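Long-range contacts in Slr1438 protein (Synechocystis sp., PDB 3K25), which is of unknown function but belongs to the aldose 1-epimerase family, whose members generally bind carbohydrates and isomerise sugars, so it may do the same: residues 77-82 and 262-267; 129-134 and 150-155; 175-180 and 218-223; 206-211 and 240-245. All blocks are in the same frame, centred on the assembly; numbering follows the deposited sequence.

Interaction 1 of 4, residues 77-82 and 262-267; sequences DQFNHA and ALNSGE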
loop_
_atom_site.group_PDB
_atom_site.type_symbol
_atom_site.label_atom_id
_atom_site.label_comp_id
_atom_site.label_asym_id
_atom_site.label_seq_id
_atom_site.Cartn_x
_atom_site.Cartn_y
_atom_site.Cartn_z
ATOM N N ASP A 77 -7.643 -17.779 8.690
ATOM C CA ASP A 77 -8.186 -16.902 7.663
ATOM C C ASP A 77 -9.622 -16.482 7.972
ATOM O O ASP A 77 -10.436 -16.303 7.063
ATOM C CB ASP A 77 -8.124 -17.583 6.291
ATOM C CG ASP A 77 -6.796 -17.354 5.583
ATOM O OD1 ASP A 77 -5.775 -17.139 6.274
ATOM O OD2 ASP A 77 -6.768 -17.396 4.334
ATOM N N GLN A 78 -9.941 -16.331 9.255
ATOM C CA GLN A 78 -11.278 -15.905 9.617
ATOM C C GLN A 78 -11.370 -15.104 10.909
ATOM O O GLN A 78 -10.417 -15.024 11.691
ATOM C CB GLN A 78 -12.215 -17.102 9.719
ATOM C CG GLN A 78 -12.050 -17.911 10.977
ATOM C CD GLN A 78 -13.022 -19.061 11.031
ATOM O OE1 GLN A 78 -13.082 -19.877 10.113
ATOM N NE2 GLN A 78 -13.792 -19.136 12.109
ATOM N N PHE A 79 -12.540 -14.496 11.097
ATOM C CA PHE A 79 -12.855 -13.706 12.278
ATOM C C PHE A 79 -14.354 -13.800 12.487
ATOM O O PHE A 79 -15.128 -13.861 11.531
ATOM C CB PHE A 79 -12.456 -12.234 12.106
ATOM C CG PHE A 79 -13.340 -11.466 11.167
ATOM C CD1 PHE A 79 -13.252 -11.662 9.790
ATOM C CD2 PHE A 79 -14.254 -10.540 11.658
ATOM C CE1 PHE A 79 -14.055 -10.945 8.915
ATOM C CE2 PHE A 79 -15.070 -9.812 10.789
ATOM C CZ PHE A 79 -14.969 -10.016 9.411
ATOM N N ASN A 80 -14.756 -13.829 13.747
ATOM C CA ASN A 80 -16.165 -13.918 14.076
ATOM C C ASN A 80 -16.699 -12.532 14.347
ATOM O O ASN A 80 -15.992 -11.683 14.881
ATOM C CB ASN A 80 -16.368 -14.791 15.319
ATOM C CG ASN A 80 -16.177 -16.271 15.035
ATOM O OD1 ASN A 80 -15.603 -16.652 14.009
ATOM N ND2 ASN A 80 -16.649 -17.115 15.949
ATOM N N HIS A 81 -17.941 -12.299 13.949
ATOM C CA HIS A 81 -18.594 -11.023 14.204
ATOM C C HIS A 81 -20.058 -11.309 14.466
ATOM O O HIS A 81 -20.742 -11.912 13.637
ATOM C CB HIS A 81 -18.477 -10.059 13.022
ATOM C CG HIS A 81 -19.278 -8.806 13.203
ATOM N ND1 HIS A 81 -18.965 -7.853 14.149
ATOM C CD2 HIS A 81 -20.416 -8.379 12.603
ATOM C CE1 HIS A 81 -19.875 -6.894 14.125
ATOM N NE2 HIS A 81 -20.766 -7.190 13.195
ATOM N N ALA A 82 -20.532 -10.879 15.625
ATOM C CA ALA A 82 -21.926 -11.097 15.997
ATOM C C ALA A 82 -22.304 -12.569 15.824
ATOM O O ALA A 82 -23.263 -12.897 15.119
ATOM C CB ALA A 82 -22.838 -10.215 15.147
ATOM N N ALA A 262 -5.448 -7.623 13.618
ATOM C CA ALA A 262 -6.032 -6.520 14.369
ATOM C C ALA A 262 -7.569 -6.640 14.444
ATOM O O ALA A 262 -8.187 -6.253 15.441
ATOM C CB ALA A 262 -5.626 -5.192 13.713
ATOM N N LEU A 263 -8.176 -7.175 13.386
ATOM C CA LEU A 263 -9.628 -7.353 13.329
ATOM C C LEU A 263 -10.100 -8.323 14.415
ATOM O O LEU A 263 -11.275 -8.328 14.780
ATOM C CB LEU A 263 -10.032 -7.887 11.950
ATOM C CG LEU A 263 -11.520 -7.887 11.577
ATOM C CD1 LEU A 263 -12.028 -6.462 11.551
ATOM C CD2 LEU A 263 -11.725 -8.537 10.220
ATOM N N ASN A 264 -9.177 -9.140 14.923
ATOM C CA ASN A 264 -9.489 -10.114 15.970
ATOM C C ASN A 264 -8.987 -9.727 17.356
ATOM O O ASN A 264 -9.667 -9.981 18.360
ATOM C CB ASN A 264 -8.901 -11.486 15.626
ATOM C CG ASN A 264 -9.735 -12.243 14.630
ATOM O OD1 ASN A 264 -10.943 -12.417 14.813
ATOM N ND2 ASN A 264 -9.094 -12.715 13.571
ATOM N N SER A 265 -7.795 -9.132 17.413
ATOM C CA SER A 265 -7.207 -8.742 18.691
ATOM C C SER A 265 -7.681 -7.373 19.160
ATOM O O SER A 265 -7.776 -7.119 20.363
ATOM C CB SER A 265 -5.683 -8.731 18.595
ATOM O OG SER A 265 -5.230 -7.577 17.915
ATOM N N GLY A 266 -7.972 -6.497 18.202
ATOM C CA GLY A 266 -8.421 -5.155 18.523
ATOM C C GLY A 266 -7.258 -4.183 18.558
ATOM O O GLY A 266 -7.455 -2.984 18.714
ATOM N N GLU A 267 -6.046 -4.693 18.396
ATOM C CA GLU A 267 -4.856 -3.850 18.433
ATOM C C GLU A 267 -4.793 -2.814 17.294
ATOM O O GLU A 267 -4.718 -3.155 16.111
ATOM C CB GLU A 267 -3.602 -4.729 18.422
ATOM C CG GLU A 267 -2.325 -3.976 18.752
ATOM C CD GLU A 267 -1.094 -4.854 18.649
ATOM O OE1 GLU A 267 0.030 -4.311 18.749
ATOM O OE2 GLU A 267 -1.247 -6.086 18.473
#
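Residues 78-81 run as an extended strand past the short helix 262-265, the backbones coming nearest at Phe79 and Asn264, whose CA atoms are 6.2 Å apart, so that side chains make most of the contact. Leu263 and Phe79 carry its apolar half. Phe79 CG sits between its own backbone N and carbonyl carbon (chi1 72°), the crowded position; the CB bond points toward the helix, and one face of the ring meets Leu263. The CD2 methyl of Leu263 stands almost on the ring normal, 3.3 Å from the centroid of the Phe79 ring, a CH-pi contact over the centre of the face. The polar half lies one residue along the helix. Asn264 reaches the strand with its amide, and ND2 donates to Gln78 O over 3.3 Å in a fairly straight bond (160° at the hydrogen), reaching the oxygen from above the carbonyl plane. The same amide puts OD1 against Phe79 CB at 3.1 Å, oblique to the ring. Outside the pair, Phe79 also touches Leu88, while Leu263 touches Ile70 and Pro158. The helix ends at once: Gly266 N bonds to Ala262 O at 2.8 Å, and Gly266 then takes a positive phi that a side chain would crowd. Ser265 OG accepts from Glu267 N at 3.0 Å, forming an ST turn. The arrangement is a single helical turn set against the small 78-81/84-87 hairpin, at the surface of an otherwise almost all-beta chain of the galactose mutarotase-like fold.

Interaction 2 of 4, residues 129-134 and 150-155; sequences AFELVF and ANLGDQ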
loop_
_atom_site.group_PDB
_atom_site.type_symbol
_atom_site.label_atom_id
_atom_site.label_comp_id
_atom_site.label_asym_id
_atom_site.label_seq_id
_atom_site.Cartn_x
_atom_site.Cartn_y
_atom_site.Cartn_z
ATOM N N ALA A 129 -21.314 -2.210 4.946
ATOM C CA ALA A 129 -21.563 -1.418 3.744
ATOM C C ALA A 129 -20.533 -0.307 3.565
ATOM O O ALA A 129 -20.864 0.887 3.645
ATOM C CB ALA A 129 -22.968 -0.819 3.815
ATOM N N PHE A 130 -19.294 -0.698 3.288
ATOM C CA PHE A 130 -18.214 0.268 3.123
ATOM C C PHE A 130 -18.175 0.960 1.765
ATOM O O PHE A 130 -18.671 0.447 0.761
ATOM C CB PHE A 130 -16.856 -0.419 3.358
ATOM C CG PHE A 130 -16.348 -1.188 2.167
ATOM C CD1 PHE A 130 -15.660 -0.532 1.143
ATOM C CD2 PHE A 130 -16.613 -2.546 2.039
ATOM C CE1 PHE A 130 -15.248 -1.218 -0.000
ATOM C CE2 PHE A 130 -16.210 -3.253 0.908
ATOM C CZ PHE A 130 -15.525 -2.590 -0.122
ATOM N N GLU A 131 -17.565 2.136 1.752
ATOM C CA GLU A 131 -17.368 2.889 0.522
ATOM C C GLU A 131 -16.066 3.671 0.664
ATOM O O GLU A 131 -15.905 4.474 1.581
ATOM C CB GLU A 131 -18.527 3.846 0.217
ATOM C CG GLU A 131 -18.415 4.396 -1.211
ATOM C CD GLU A 131 -19.683 5.056 -1.727
ATOM O OE1 GLU A 131 -20.005 6.155 -1.243
ATOM O OE2 GLU A 131 -20.353 4.475 -2.617
ATOM N N LEU A 132 -15.136 3.415 -0.246
ATOM C CA LEU A 132 -13.845 4.080 -0.221
ATOM C C LEU A 132 -13.642 4.954 -1.442
ATOM O O LEU A 132 -13.924 4.530 -2.559
ATOM C CB LEU A 132 -12.720 3.039 -0.191
ATOM C CG LEU A 132 -12.272 2.334 1.088
ATOM C CD1 LEU A 132 -13.445 2.002 1.984
ATOM C CD2 LEU A 132 -11.512 1.071 0.677
ATOM N N VAL A 133 -13.169 6.176 -1.222
ATOM C CA VAL A 133 -12.849 7.075 -2.322
ATOM C C VAL A 133 -11.432 7.542 -2.024
ATOM O O VAL A 133 -11.180 8.199 -1.012
ATOM C CB VAL A 133 -13.790 8.313 -2.414
ATOM C CG1 VAL A 133 -15.203 7.891 -2.809
ATOM C CG2 VAL A 133 -13.806 9.044 -1.104
ATOM N N PHE A 134 -10.497 7.163 -2.886
ATOM C CA PHE A 134 -9.106 7.545 -2.703
ATOM C C PHE A 134 -8.767 8.569 -3.757
ATOM O O PHE A 134 -9.235 8.488 -4.899
ATOM C CB PHE A 134 -8.163 6.336 -2.856
ATOM C CG PHE A 134 -8.196 5.363 -1.696
ATOM C CD1 PHE A 134 -9.228 5.396 -0.747
ATOM C CD2 PHE A 134 -7.214 4.376 -1.580
ATOM C CE1 PHE A 134 -9.278 4.459 0.287
ATOM C CE2 PHE A 134 -7.256 3.433 -0.546
ATOM C CZ PHE A 134 -8.285 3.470 0.387
ATOM N N ALA A 150 -15.752 5.181 4.314
ATOM C CA ALA A 150 -17.118 5.413 4.740
ATOM C C ALA A 150 -17.875 4.149 5.086
ATOM O O ALA A 150 -17.646 3.079 4.521
ATOM C CB ALA A 150 -17.884 6.203 3.666
ATOM N N ASN A 151 -18.770 4.291 6.050
ATOM C CA ASN A 151 -19.627 3.200 6.460
ATOM C C ASN A 151 -21.047 3.653 6.102
ATOM O O ASN A 151 -21.610 4.541 6.737
ATOM C CB ASN A 151 -19.490 2.944 7.955
ATOM C CG ASN A 151 -20.479 1.933 8.446
ATOM O OD1 ASN A 151 -21.075 1.199 7.647
ATOM N ND2 ASN A 151 -20.666 1.871 9.761
ATOM N N LEU A 152 -21.603 3.054 5.056
ATOM C CA LEU A 152 -22.936 3.413 4.595
ATOM C C LEU A 152 -23.966 2.415 5.099
ATOM O O LEU A 152 -25.043 2.257 4.521
ATOM C CB LEU A 152 -22.951 3.486 3.063
ATOM C CG LEU A 152 -21.931 4.477 2.466
ATOM C CD1 LEU A 152 -22.117 4.596 0.954
ATOM C CD2 LEU A 152 -22.111 5.824 3.114
ATOM N N GLY A 153 -23.614 1.758 6.200
ATOM C CA GLY A 153 -24.488 0.779 6.821
ATOM C C GLY A 153 -25.016 1.242 8.170
ATOM O O GLY A 153 -24.731 2.361 8.602
ATOM N N ASP A 154 -25.756 0.373 8.854
ATOM C CA ASP A 154 -26.357 0.720 10.140
ATOM C C ASP A 154 -25.593 0.352 11.421
ATOM O O ASP A 154 -26.092 0.572 12.517
ATOM C CB ASP A 154 -27.777 0.142 10.204
ATOM C CG ASP A 154 -27.794 -1.374 10.189
ATOM O OD1 ASP A 154 -27.002 -1.979 9.433
ATOM O OD2 ASP A 154 -28.611 -1.964 10.927
ATOM N N GLN A 155 -24.396 -0.203 11.313
ATOM C CA GLN A 155 -23.664 -0.515 12.531
ATOM C C GLN A 155 -22.176 -0.263 12.382
ATOM O O GLN A 155 -21.649 -0.278 11.272
ATOM C CB GLN A 155 -23.923 -1.958 12.964
ATOM C CG GLN A 155 -23.698 -2.996 11.894
ATOM C CD GLN A 155 -23.798 -4.403 12.451
ATOM O OE1 GLN A 155 -24.754 -4.735 13.155
ATOM N NE2 GLN A 155 -22.812 -5.242 12.138
#
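Two antiparallel strands part company here, tightly paired at Glu131 and Ala150 and loose beyond Leu152. Glu131 and Ala150 form a hydrogen-bonded pair, with Glu131 N to Ala150 O at 2.9 Å and Ala150 N to Glu131 O at 2.8 Å. Leu152 N continues the ladder to Ala129 O (2.7 Å), and Ala129 CB packs against the backbone of Gly153. On the looser side, exposed Leu152 crosses extended Glu131 obliquely, CD1 against OE1 at 3.4 Å, while Glu131 OE2 is held by a salt bridge to Arg115. Asp154 and Gln155 are exposed and poorly ordered. Asn151, on the other face with Phe130, organises the turn from a buried position: its CG is anti to the backbone N (chi1 173°), OD1 accepts from Gly153 N at 3.0 Å in an Asx turn, and ND2 gives to Gln155 O at 2.8 Å and to Val272 O. Replacing Asn151 by an alanine would remove both amide ends and would probably loosen the 152-155 turn and its tie to Val272. The contact lies at the open end of hairpin 130-139/142-151: strand 110-117 flanks Glu131, strand 276-287 pairs beyond Asn151, and strand 157-168 meets Phe130 and Asn151 through Met157.

Interaction 3 of 4, residues 175-180 and 218-223; sequences ITLAIP and AHFIDP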
loop_
_atom_site.group_PDB
_atom_site.type_symbol
_atom_site.label_atom_id
_atom_site.label_comp_id
_atom_site.label_asym_id
_atom_site.label_seq_id
_atom_site.Cartn_x
_atom_site.Cartn_y
_atom_site.Cartn_z
ATOM N N ILE A 175 22.046 1.408 1.956
ATOM C CA ILE A 175 20.794 2.000 2.418
ATOM C C ILE A 175 20.838 2.518 3.857
ATOM O O ILE A 175 21.147 1.778 4.794
ATOM C CB ILE A 175 19.617 0.987 2.300
ATOM C CG1 ILE A 175 19.417 0.586 0.840
ATOM C CG2 ILE A 175 18.328 1.606 2.836
ATOM C CD1 ILE A 175 19.082 1.754 -0.085
ATOM N N THR A 176 20.522 3.799 4.014
ATOM C CA THR A 176 20.468 4.438 5.323
ATOM C C THR A 176 18.994 4.413 5.747
ATOM O O THR A 176 18.130 4.869 4.996
ATOM C CB THR A 176 20.941 5.909 5.242
ATOM O OG1 THR A 176 22.343 5.948 4.954
ATOM C CG2 THR A 176 20.671 6.636 6.545
ATOM N N LEU A 177 18.706 3.870 6.929
ATOM C CA LEU A 177 17.328 3.799 7.420
ATOM C C LEU A 177 16.999 4.814 8.514
ATOM O O LEU A 177 17.880 5.349 9.184
ATOM C CB LEU A 177 17.004 2.390 7.930
ATOM C CG LEU A 177 16.661 1.346 6.864
ATOM C CD1 LEU A 177 16.160 0.062 7.531
ATOM C CD2 LEU A 177 15.593 1.912 5.933
ATOM N N ALA A 178 15.707 5.065 8.690
ATOM C CA ALA A 178 15.238 6.012 9.683
ATOM C C ALA A 178 13.806 5.663 10.055
ATOM O O ALA A 178 12.853 6.317 9.625
ATOM C CB ALA A 178 15.315 7.431 9.133
ATOM N N ILE A 179 13.677 4.612 10.853
ATOM C CA ILE A 179 12.389 4.136 11.329
ATOM C C ILE A 179 12.271 4.556 12.798
ATOM O O ILE A 179 13.149 4.259 13.600
ATOM C CB ILE A 179 12.328 2.617 11.204
ATOM C CG1 ILE A 179 12.677 2.224 9.760
ATOM C CG2 ILE A 179 10.956 2.112 11.625
ATOM C CD1 ILE A 179 12.912 0.732 9.547
ATOM N N PRO A 180 11.183 5.256 13.161
ATOM C CA PRO A 180 10.922 5.742 14.525
ATOM C C PRO A 180 10.364 4.712 15.498
ATOM O O PRO A 180 9.230 4.822 15.964
ATOM C CB PRO A 180 9.956 6.889 14.292
ATOM C CG PRO A 180 9.109 6.342 13.169
ATOM C CD PRO A 180 10.122 5.696 12.234
ATOM N N ALA A 218 8.807 8.307 8.270
ATOM C CA ALA A 218 9.943 7.389 8.164
ATOM C C ALA A 218 10.562 7.560 6.764
ATOM O O ALA A 218 9.906 8.047 5.840
ATOM C CB ALA A 218 9.472 5.951 8.367
ATOM N N HIS A 219 11.821 7.168 6.605
ATOM C CA HIS A 219 12.469 7.308 5.309
ATOM C C HIS A 219 13.724 6.469 5.224
ATOM O O HIS A 219 14.103 5.802 6.184
ATOM C CB HIS A 219 12.818 8.782 5.035
ATOM C CG HIS A 219 14.007 9.287 5.798
ATOM N ND1 HIS A 219 15.292 8.849 5.554
ATOM C CD2 HIS A 219 14.106 10.199 6.795
ATOM C CE1 HIS A 219 16.130 9.470 6.365
ATOM N NE2 HIS A 219 15.436 10.295 7.128
ATOM N N PHE A 220 14.348 6.484 4.054
ATOM C CA PHE A 220 15.589 5.750 3.838
ATOM C C PHE A 220 16.364 6.455 2.738
ATOM O O PHE A 220 15.779 7.046 1.827
ATOM C CB PHE A 220 15.321 4.284 3.477
ATOM C CG PHE A 220 14.826 4.071 2.079
ATOM C CD1 PHE A 220 15.725 3.962 1.014
ATOM C CD2 PHE A 220 13.460 3.945 1.822
ATOM C CE1 PHE A 220 15.273 3.722 -0.290
ATOM C CE2 PHE A 220 12.996 3.706 0.518
ATOM C CZ PHE A 220 13.907 3.593 -0.539
ATOM N N ILE A 221 17.684 6.413 2.843
ATOM C CA ILE A 221 18.530 7.082 1.872
ATOM C C ILE A 221 19.441 6.100 1.150
ATOM O O ILE A 221 20.173 5.336 1.780
ATOM C CB ILE A 221 19.373 8.184 2.568
ATOM C CG1 ILE A 221 18.446 9.067 3.412
ATOM C CG2 ILE A 221 20.109 9.034 1.526
ATOM C CD1 ILE A 221 19.149 10.153 4.197
ATOM N N ASP A 222 19.363 6.113 -0.176
ATOM C CA ASP A 222 20.187 5.243 -0.999
ATOM C C ASP A 222 21.229 6.088 -1.720
ATOM O O ASP A 222 20.909 6.832 -2.649
ATOM C CB ASP A 222 19.331 4.487 -2.017
ATOM C CG ASP A 222 20.166 3.634 -2.954
ATOM O OD1 ASP A 222 21.135 3.002 -2.476
ATOM O OD2 ASP A 222 19.854 3.586 -4.162
ATOM N N PRO A 223 22.492 6.001 -1.278
ATOM C CA PRO A 223 23.576 6.767 -1.892
ATOM C C PRO A 223 23.803 6.377 -3.347
ATOM O O PRO A 223 23.947 7.243 -4.208
ATOM C CB PRO A 223 24.776 6.438 -1.007
ATOM C CG PRO A 223 24.152 6.220 0.328
ATOM C CD PRO A 223 22.956 5.366 -0.033
#
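Strands 176-178 and 217-222 pair antiparallel at the edge of a large sheet of the mutarotase-type beta-sandwich, 176-178 being its outermost strand. The axes of the short segments approach to 4.6 Å. The first shell is the ladder: Thr176 N gives to Ile221 O at 2.7 Å, nearly straight at 172°, and Ile221 N returns to Thr176 O, on a lone pair, at 2.7 Å. Farther along, His219 N reaches Ala178 O only weakly, at 3.3 Å. On the face of Leu177 and Phe220, the side chains cross obliquely and Leu177 CD2 presses on Phe220 CB at 3.4 Å, while the CG2 branch of Ile175 lies beside the Phe220 ring, both groups pointing the same way. Ile175 CD1 reaches Asp222 CB, and the Asp222 carboxylate has its salt bridge with Arg225. The opposite face carries Thr176, Ile221, Ala178 and His219. His219 takes the crowded first torsion (chi1 76°), which turns a ring face to Ala178: Ala178 CB makes a CH-pi contact over it, 3.6 Å from the His219 ring centroid and 15° off the normal. His219 also touches Glu230. A serine here would remove the ring and would probably leave the Ala178 methyl less covered and the contact with Glu230 weakened. In the next shell, strand 227-233 bonds to the backbones of Ala218 and Phe220 and brings Ile229 against Phe220, while Leu242 of strand 239-245 packs on Leu177. Leu240 of that strand touches both Ala218 and Pro180, where Pro180 CD meets Ala218 CB at 3.9 Å.

Interaction 4 of 4, residues 206-211 and 240-245; sequences LDLAFT and LVLWTV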
loop_
_atom_site.group_PDB
_atom_site.type_symbol
_atom_site.label_atom_id
_atom_site.label_comp_id
_atom_site.label_asym_id
_atom_site.label_seq_id
_atom_site.Cartn_x
_atom_site.Cartn_y
_atom_site.Cartn_z
ATOM N N LEU A 206 13.676 -10.018 5.021
ATOM C CA LEU A 206 13.362 -9.179 6.168
ATOM C C LEU A 206 11.869 -8.829 6.137
ATOM O O LEU A 206 11.396 -8.153 5.218
ATOM C CB LEU A 206 14.206 -7.899 6.120
ATOM C CG LEU A 206 15.329 -7.691 7.148
ATOM C CD1 LEU A 206 16.284 -8.864 7.127
ATOM C CD2 LEU A 206 16.070 -6.394 6.848
ATOM N N ASP A 207 11.120 -9.303 7.125
ATOM C CA ASP A 207 9.688 -9.028 7.186
ATOM C C ASP A 207 9.399 -8.467 8.565
ATOM O O ASP A 207 8.840 -9.154 9.418
ATOM C CB ASP A 207 8.891 -10.318 6.960
ATOM C CG ASP A 207 7.412 -10.062 6.707
ATOM O OD1 ASP A 207 6.710 -9.550 7.608
ATOM O OD2 ASP A 207 6.943 -10.372 5.596
ATOM N N LEU A 208 9.777 -7.210 8.774
ATOM C CA LEU A 208 9.611 -6.560 10.068
ATOM C C LEU A 208 8.380 -5.661 10.248
ATOM O O LEU A 208 8.042 -4.844 9.382
ATOM C CB LEU A 208 10.874 -5.754 10.394
ATOM C CG LEU A 208 12.256 -6.381 10.124
ATOM C CD1 LEU A 208 12.221 -7.897 10.328
ATOM C CD2 LEU A 208 12.681 -6.065 8.700
ATOM N N ALA A 209 7.723 -5.813 11.397
ATOM C CA ALA A 209 6.549 -5.015 11.728
ATOM C C ALA A 209 6.808 -4.161 12.974
ATOM O O ALA A 209 6.809 -4.672 14.100
ATOM C CB ALA A 209 5.346 -5.923 11.958
ATOM N N PHE A 210 7.048 -2.867 12.768
ATOM C CA PHE A 210 7.270 -1.943 13.869
ATOM C C PHE A 210 5.894 -1.420 14.298
ATOM O O PHE A 210 5.364 -0.481 13.707
ATOM C CB PHE A 210 8.123 -0.776 13.399
ATOM C CG PHE A 210 9.454 -1.177 12.838
ATOM C CD1 PHE A 210 10.587 -1.201 13.645
ATOM C CD2 PHE A 210 9.586 -1.499 11.491
ATOM C CE1 PHE A 210 11.834 -1.531 13.124
ATOM C CE2 PHE A 210 10.829 -1.831 10.958
ATOM C CZ PHE A 210 11.957 -1.846 11.778
ATOM N N THR A 211 5.300 -2.018 15.320
ATOM C CA THR A 211 3.983 -1.569 15.743
ATOM C C THR A 211 3.994 -0.504 16.832
ATOM O O THR A 211 2.936 -0.154 17.366
ATOM C CB THR A 211 3.126 -2.755 16.225
ATOM O OG1 THR A 211 3.718 -3.331 17.395
ATOM C CG2 THR A 211 3.030 -3.819 15.133
ATOM N N LEU A 240 4.390 0.388 11.141
ATOM C CA LEU A 240 5.284 0.483 10.006
ATOM C C LEU A 240 5.847 -0.895 9.693
ATOM O O LEU A 240 6.434 -1.552 10.561
ATOM C CB LEU A 240 6.409 1.451 10.329
ATOM C CG LEU A 240 6.741 2.537 9.308
ATOM C CD1 LEU A 240 5.551 2.874 8.401
ATOM C CD2 LEU A 240 7.185 3.767 10.106
ATOM N N VAL A 241 5.653 -1.334 8.448
ATOM C CA VAL A 241 6.131 -2.641 8.015
ATOM C C VAL A 241 7.266 -2.522 6.993
ATOM O O VAL A 241 7.258 -1.630 6.138
ATOM C CB VAL A 241 4.970 -3.475 7.396
ATOM C CG1 VAL A 241 5.519 -4.740 6.738
ATOM C CG2 VAL A 241 3.949 -3.839 8.476
ATOM N N LEU A 242 8.247 -3.417 7.090
ATOM C CA LEU A 242 9.367 -3.406 6.155
ATOM C C LEU A 242 9.532 -4.786 5.517
ATOM O O LEU A 242 9.783 -5.761 6.207
ATOM C CB LEU A 242 10.640 -2.982 6.874
ATOM C CG LEU A 242 11.792 -2.719 5.912
ATOM C CD1 LEU A 242 12.621 -1.545 6.410
ATOM C CD2 LEU A 242 12.622 -3.990 5.761
ATOM N N TRP A 243 9.379 -4.849 4.195
ATOM C CA TRP A 243 9.455 -6.092 3.416
ATOM C C TRP A 243 10.587 -6.010 2.394
ATOM O O TRP A 243 10.772 -4.987 1.733
ATOM C CB TRP A 243 8.111 -6.291 2.702
ATOM C CG TRP A 243 7.956 -7.450 1.703
ATOM C CD1 TRP A 243 7.239 -7.422 0.518
ATOM C CD2 TRP A 243 8.380 -8.805 1.866
ATOM N NE1 TRP A 243 7.190 -8.672 -0.047
ATOM C CE2 TRP A 243 7.881 -9.541 0.757
ATOM C CE3 TRP A 243 9.125 -9.474 2.839
ATOM C CZ2 TRP A 243 8.105 -10.905 0.604
ATOM C CZ3 TRP A 243 9.345 -10.834 2.685
ATOM C CH2 TRP A 243 8.835 -11.534 1.574
ATOM N N THR A 244 11.347 -7.088 2.266
ATOM C CA THR A 244 12.446 -7.129 1.311
ATOM C C THR A 244 13.026 -8.533 1.236
ATOM O O THR A 244 13.065 -9.249 2.235
ATOM C CB THR A 244 13.562 -6.128 1.691
ATOM O OG1 THR A 244 14.661 -6.269 0.783
ATOM C CG2 THR A 244 14.045 -6.371 3.107
ATOM N N VAL A 245 13.454 -8.936 0.045
ATOM C CA VAL A 245 14.028 -10.265 -0.136
ATOM C C VAL A 245 15.261 -10.249 -1.030
ATOM O O VAL A 245 15.394 -9.410 -1.933
ATOM C CB VAL A 245 13.005 -11.260 -0.753
ATOM C CG1 VAL A 245 11.725 -11.272 0.065
ATOM C CG2 VAL A 245 12.725 -10.892 -2.198
#
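A five-pair antiparallel ladder joins strands 205-210 and 239-245 in the second sheet of the sandwich, in a largely buried part of the fold. The axes of the short segments come within 4.6 Å. Leu206 with Thr244, Leu208 with Leu242, and Phe210 with Leu240 are the hydrogen-bonded pairs. Leu242 N gives to Leu208 O at 2.7 Å, in the carbonyl plane, and Phe210 N to Leu240 O at 2.6 Å, nearly along the C=O axis. At the far end Leu206 N holds Thr244 O at 3.0 Å, whereas the return bond from Thr244 N is weak and bent. On the face of these pairs, Leu208 and Leu242 lie side by side and meet methyl to methyl, CD2 to CD2 at 3.6 Å. Leu206 CB touches Thr244 CG2 at 3.4 Å, and Thr244 OG1 is hydrogen-bonded to Lys172 NZ. The Phe210 ring turns its edge to Leu240 O, in plane, and meets Tyr195 edge-to-face. The other face is mixed. Ala209 faces Val241 there, and Asp207 OD2 comes obliquely to Trp243 CE3 at 3.6 Å, the carboxylate and indole planes 57° apart, with Trp243 also packed on His164 and Tyr250. One face is thus mainly apolar, of leucines and Phe210 with Thr244 at one end; the other sets a carboxylate beside an indole, both partly exposed, and the pairing itself rests on the backbone bonds.

Interaction 4 is the buried core of the set, and interaction 1 lies at the surface. Interactions 2 and 3 are partly buried and occur in the same large sheet, on opposite sides of the chain's centre, about 36 Å apart between centres. Interactions 3 and 4 lie in different sheets but touch through Leu177, Ile179, Phe210, Ala218, Leu240 and Leu242, forming part of the apolar packing between the sheets. Interaction 1 meets interaction 2 through His81 and Gln155. The chemistry follows place: interaction 4 is mostly backbone bonds and apolar side chains, with Asp207 and Thr244 as polar exceptions, interactions 2 and 3 have more partly exposed, polar side chains, and interaction 1 rests on one amide bond and one methyl over a ring.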